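Local coordinates for protein kinase (Staphylococcus aureus subsp. aureus Mu50, PDB 3PY9) that probably senses muropeptides outside the cell through its extracellular PASTA repeats, as part of a membrane-bound serine/threonine kinase, at residues 29-40 and 62-73. Residues are numbered along the deposited sequence; the frame is centred on the assembly and turned at random.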
loop_
_atom_site.group_PDB
_atom_site.type_symbol
_atom_site.label_atom_id
_atom_site.label_comp_id
_atom_site.label_asym_id
_atom_site.label_seq_id
_atom_site.Cartn_x
_atom_site.Cartn_y
_atom_site.Cartn_z
ATOM N N LEU A 29 -36.080 -55.999 -7.771
ATOM C CA LEU A 29 -36.514 -54.610 -7.955
ATOM C C LEU A 29 -35.712 -54.026 -9.094
ATOM O O LEU A 29 -34.615 -54.515 -9.389
ATOM C CB LEU A 29 -36.231 -53.773 -6.692
ATOM C CG LEU A 29 -36.829 -54.162 -5.333
ATOM C CD1 LEU A 29 -36.296 -53.263 -4.233
ATOM C CD2 LEU A 29 -38.349 -54.143 -5.363
ATOM N N LYS A 30 -36.240 -52.968 -9.721
ATOM C CA LYS A 30 -35.558 -52.313 -10.837
ATOM C C LYS A 30 -34.982 -50.959 -10.451
ATOM O O LYS A 30 -35.588 -50.235 -9.645
ATOM C CB LYS A 30 -36.517 -52.132 -12.021
ATOM C CG LYS A 30 -36.681 -53.364 -12.909
ATOM C CD LYS A 30 -37.547 -54.462 -12.267
ATOM C CE LYS A 30 -37.597 -55.736 -13.142
ATOM N NZ LYS A 30 -38.738 -55.725 -14.132
ATOM N N LEU A 31 -33.823 -50.617 -11.025
ATOM C CA LEU A 31 -33.316 -49.262 -10.917
ATOM C C LEU A 31 -34.300 -48.326 -11.621
ATOM O O LEU A 31 -34.631 -48.522 -12.780
ATOM C CB LEU A 31 -31.914 -49.131 -11.524
ATOM C CG LEU A 31 -31.296 -47.729 -11.527
ATOM C CD1 LEU A 31 -31.058 -47.213 -10.082
ATOM C CD2 LEU A 31 -30.001 -47.690 -12.341
ATOM N N GLY A 32 -34.787 -47.321 -10.905
ATOM C CA GLY A 32 -35.761 -46.407 -11.476
ATOM C C GLY A 32 -35.063 -45.246 -12.146
ATOM O O GLY A 32 -33.999 -45.409 -12.744
ATOM N N LYS A 33 -35.644 -44.061 -12.018
ATOM C CA LYS A 33 -35.058 -42.893 -12.630
ATOM C C LYS A 33 -33.828 -42.428 -11.848
ATOM O O LYS A 33 -33.729 -42.636 -10.640
ATOM C CB LYS A 33 -36.114 -41.794 -12.781
ATOM C CG LYS A 33 -37.135 -42.101 -13.886
ATOM C CD LYS A 33 -36.402 -42.339 -15.227
ATOM C CE LYS A 33 -37.287 -42.948 -16.320
ATOM N NZ LYS A 33 -36.445 -43.658 -17.371
ATOM N N ILE A 34 -32.884 -41.818 -12.551
ATOM C CA ILE A 34 -31.692 -41.268 -11.923
ATOM C C ILE A 34 -31.746 -39.761 -12.059
ATOM O O ILE A 34 -31.901 -39.235 -13.152
ATOM C CB ILE A 34 -30.397 -41.804 -12.585
ATOM C CG1 ILE A 34 -30.311 -43.326 -12.460
ATOM C CG2 ILE A 34 -29.149 -41.134 -11.989
ATOM C CD1 ILE A 34 -29.357 -43.946 -13.463
ATOM N N SER A 35 -31.658 -39.073 -10.932
ATOM C CA SER A 35 -31.547 -37.617 -10.933
ATOM C C SER A 35 -30.366 -37.172 -10.070
ATOM O O SER A 35 -29.792 -37.969 -9.316
ATOM C CB SER A 35 -32.861 -36.954 -10.510
ATOM O OG SER A 35 -33.341 -37.491 -9.299
ATOM N N ARG A 36 -30.001 -35.898 -10.205
ATOM C CA ARG A 36 -28.755 -35.364 -9.646
ATOM C C ARG A 36 -29.025 -34.125 -8.815
ATOM O O ARG A 36 -29.757 -33.221 -9.230
ATOM C CB ARG A 36 -27.776 -35.042 -10.768
ATOM C CG ARG A 36 -27.170 -36.275 -11.434
ATOM C CD ARG A 36 -26.784 -36.006 -12.864
ATOM N NE ARG A 36 -25.498 -35.316 -12.965
ATOM C CZ ARG A 36 -25.330 -34.043 -13.332
ATOM N NH1 ARG A 36 -26.373 -33.274 -13.637
ATOM N NH2 ARG A 36 -24.100 -33.538 -13.393
ATOM N N SER A 37 -28.445 -34.107 -7.622
ATOM C CA SER A 37 -28.648 -33.016 -6.698
ATOM C C SER A 37 -27.313 -32.648 -6.060
ATOM O O SER A 37 -26.471 -33.510 -5.791
ATOM C CB SER A 37 -29.677 -33.412 -5.633
ATOM O OG SER A 37 -29.888 -32.366 -4.693
ATOM N N TYR A 38 -27.107 -31.354 -5.856
ATOM C CA TYR A 38 -25.961 -30.896 -5.083
ATOM C C TYR A 38 -26.039 -31.421 -3.647
ATOM O O TYR A 38 -27.132 -31.529 -3.079
ATOM C CB TYR A 38 -25.909 -29.374 -5.093
ATOM C CG TYR A 38 -25.391 -28.792 -6.389
ATOM C CD1 TYR A 38 -24.164 -29.211 -6.929
ATOM C CD2 TYR A 38 -26.111 -27.804 -7.069
ATOM C CE1 TYR A 38 -23.665 -28.663 -8.122
ATOM C CE2 TYR A 38 -25.623 -27.247 -8.265
ATOM C CZ TYR A 38 -24.406 -27.683 -8.782
ATOM O OH TYR A 38 -23.931 -27.130 -9.952
ATOM N N SER A 39 -24.886 -31.767 -3.078
ATOM C CA SER A 39 -24.788 -32.228 -1.688
ATOM C C SER A 39 -23.417 -31.893 -1.119
ATOM O O SER A 39 -22.411 -31.947 -1.819
ATOM C CB SER A 39 -25.022 -33.743 -1.602
ATOM O OG SER A 39 -24.829 -34.253 -0.294
ATOM N N ASP A 40 -23.384 -31.556 0.160
ATOM C CA ASP A 40 -22.127 -31.358 0.868
ATOM C C ASP A 40 -21.846 -32.592 1.733
ATOM O O ASP A 40 -20.681 -32.936 1.998
ATOM C CB ASP A 40 -22.202 -30.081 1.717
ATOM C CG ASP A 40 -22.718 -28.882 0.923
ATOM O OD1 ASP A 40 -22.052 -28.470 -0.052
ATOM O OD2 ASP A 40 -23.796 -28.353 1.267
ATOM N N ASP A 62 -41.247 -53.669 -8.553
ATOM C CA ASP A 62 -41.361 -52.209 -8.498
ATOM C C ASP A 62 -39.978 -51.626 -8.789
ATOM O O ASP A 62 -38.974 -52.312 -8.595
ATOM C CB ASP A 62 -41.842 -51.760 -7.126
ATOM C CG ASP A 62 -43.298 -52.075 -6.869
ATOM O OD1 ASP A 62 -44.048 -52.453 -7.795
ATOM O OD2 ASP A 62 -43.705 -51.931 -5.704
ATOM N N SER A 63 -39.923 -50.386 -9.276
ATOM C CA SER A 63 -38.642 -49.674 -9.456
ATOM C C SER A 63 -38.283 -48.870 -8.223
ATOM O O SER A 63 -39.129 -48.634 -7.384
ATOM C CB SER A 63 -38.689 -48.699 -10.637
ATOM O OG SER A 63 -39.207 -49.298 -11.806
ATOM N N VAL A 64 -37.029 -48.407 -8.141
ATOM C CA VAL A 64 -36.630 -47.506 -7.073
ATOM C C VAL A 64 -35.825 -46.377 -7.678
ATOM O O VAL A 64 -34.716 -46.588 -8.177
ATOM C CB VAL A 64 -35.820 -48.216 -5.918
ATOM C CG1 VAL A 64 -35.394 -47.183 -4.858
ATOM C CG2 VAL A 64 -36.639 -49.329 -5.239
ATOM N N ASP A 65 -36.388 -45.177 -7.623
ATOM C CA ASP A 65 -35.706 -43.975 -8.110
ATOM C C ASP A 65 -34.543 -43.609 -7.212
ATOM O O ASP A 65 -34.607 -43.814 -6.009
ATOM C CB ASP A 65 -36.682 -42.795 -8.194
ATOM C CG ASP A 65 -37.788 -43.030 -9.192
ATOM O OD1 ASP A 65 -37.658 -43.951 -10.054
ATOM O OD2 ASP A 65 -38.783 -42.278 -9.121
ATOM N N VAL A 66 -33.486 -43.052 -7.798
ATOM C CA VAL A 66 -32.304 -42.655 -7.015
ATOM C C VAL A 66 -31.877 -41.237 -7.336
ATOM O O VAL A 66 -31.982 -40.796 -8.477
ATOM C CB VAL A 66 -31.112 -43.623 -7.231
ATOM C CG1 VAL A 66 -31.500 -45.075 -6.805
ATOM C CG2 VAL A 66 -30.643 -43.593 -8.684
ATOM N N VAL A 67 -31.452 -40.512 -6.306
ATOM C CA VAL A 67 -30.853 -39.191 -6.473
ATOM C C VAL A 67 -29.373 -39.339 -6.161
ATOM O O VAL A 67 -29.022 -39.948 -5.159
ATOM C CB VAL A 67 -31.477 -38.152 -5.531
ATOM C CG1 VAL A 67 -30.934 -36.769 -5.842
ATOM C CG2 VAL A 67 -33.032 -38.157 -5.629
ATOM N N ILE A 68 -28.530 -38.784 -7.035
ATOM C CA ILE A 68 -27.059 -38.870 -6.985
ATOM C C ILE A 68 -26.431 -37.509 -6.618
ATOM O O ILE A 68 -26.927 -36.452 -7.046
ATOM C CB ILE A 68 -26.490 -39.305 -8.372
ATOM C CG1 ILE A 68 -27.213 -40.543 -8.905
ATOM C CG2 ILE A 68 -24.993 -39.596 -8.313
ATOM C CD1 ILE A 68 -27.207 -41.731 -7.973
ATOM N N SER A 69 -25.354 -37.534 -5.822
ATOM C CA SER A 69 -24.621 -36.309 -5.481
ATOM C C SER A 69 -23.844 -35.748 -6.665
ATOM O O SER A 69 -23.123 -36.484 -7.351
ATOM C CB SER A 69 -23.662 -36.518 -4.298
ATOM O OG SER A 69 -22.914 -35.323 -4.056
ATOM N N LYS A 70 -24.021 -34.443 -6.894
ATOM C CA LYS A 70 -23.193 -33.668 -7.820
ATOM C C LYS A 70 -22.105 -32.938 -7.026
ATOM O O LYS A 70 -21.486 -31.987 -7.517
ATOM C CB LYS A 70 -24.041 -32.597 -8.500
ATOM C CG LYS A 70 -25.122 -33.072 -9.440
ATOM C CD LYS A 70 -26.186 -31.978 -9.603
ATOM C CE LYS A 70 -25.726 -30.849 -10.479
ATOM N NZ LYS A 70 -26.872 -29.926 -10.700
ATOM N N GLY A 71 -21.888 -33.363 -5.786
ATOM C CA GLY A 71 -20.909 -32.714 -4.929
ATOM C C GLY A 71 -21.419 -31.356 -4.490
ATOM O O GLY A 71 -22.544 -30.973 -4.833
ATOM N N PRO A 72 -20.596 -30.612 -3.731
ATOM C CA PRO A 72 -21.001 -29.305 -3.193
ATOM C C PRO A 72 -21.397 -28.303 -4.287
ATOM O O PRO A 72 -20.726 -28.219 -5.320
ATOM C CB PRO A 72 -19.735 -28.823 -2.463
ATOM C CG PRO A 72 -18.943 -30.090 -2.182
ATOM C CD PRO A 72 -19.217 -30.973 -3.348
ATOM N N GLU A 73 -22.480 -27.565 -4.069
ATOM C CA GLU A 73 -22.827 -26.427 -4.936
ATOM C C GLU A 73 -21.791 -25.328 -4.728
ATOM O O GLU A 73 -21.451 -25.019 -3.583
ATOM C CB GLU A 73 -24.223 -25.906 -4.593
ATOM C CG GLU A 73 -24.769 -24.863 -5.568
ATOM C CD GLU A 73 -26.092 -24.282 -5.126
ATOM O OE1 GLU A 73 -26.564 -24.650 -4.036
ATOM O OE2 GLU A 73 -26.663 -23.456 -5.868
HETATM O O HOH W 1 -34.619 -39.792 -9.186
HETATM O O HOH W 2 -22.177 -25.489 -1.083
#
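Two donors grip the backbone oxygen of Val66: the N of Ser35, 3.0 Å from Val66 O, and a water that also meets Ser35 OG, joining strands 30-37 and 63-69 in parallel. Such pairing belongs to the PASTA fold, a three-stranded sheet packed on one helix; strand 63-69 is central, with 47-51 antiparallel on its other side, and Val64 and Ile68 reach helix 17-26. Between Leu31 and Ile34 a beta bulge shifts the register by one residue. There Asp65 OD1 takes up the N-H of Lys33, 2.8 Å from Lys33 N and met from above the carboxylate plane. OD1 also lies 3.4 Å from Gly32 CA. Beyond the bulge, Ile34 CG2 meets Ile68 CG1 at 3.7 Å, the two side chains meeting at a slant. Farther along, the Tyr38 ring is sandwiched between Lys70 and Glu73. Lys70, bent at chi3 (75°), puts NZ over one face as a cation-pi contact, 4.0 Å from the ring centroid, with CE making a CH-pi contact to the same face. Glu73 approaches the opposite face, CA making a CH-pi contact toward the rim, and the Glu73 carboxylate plane is nearly parallel to the ring, while Gly71 O lies in the ring plane, 3.2 Å from Tyr38 CD1.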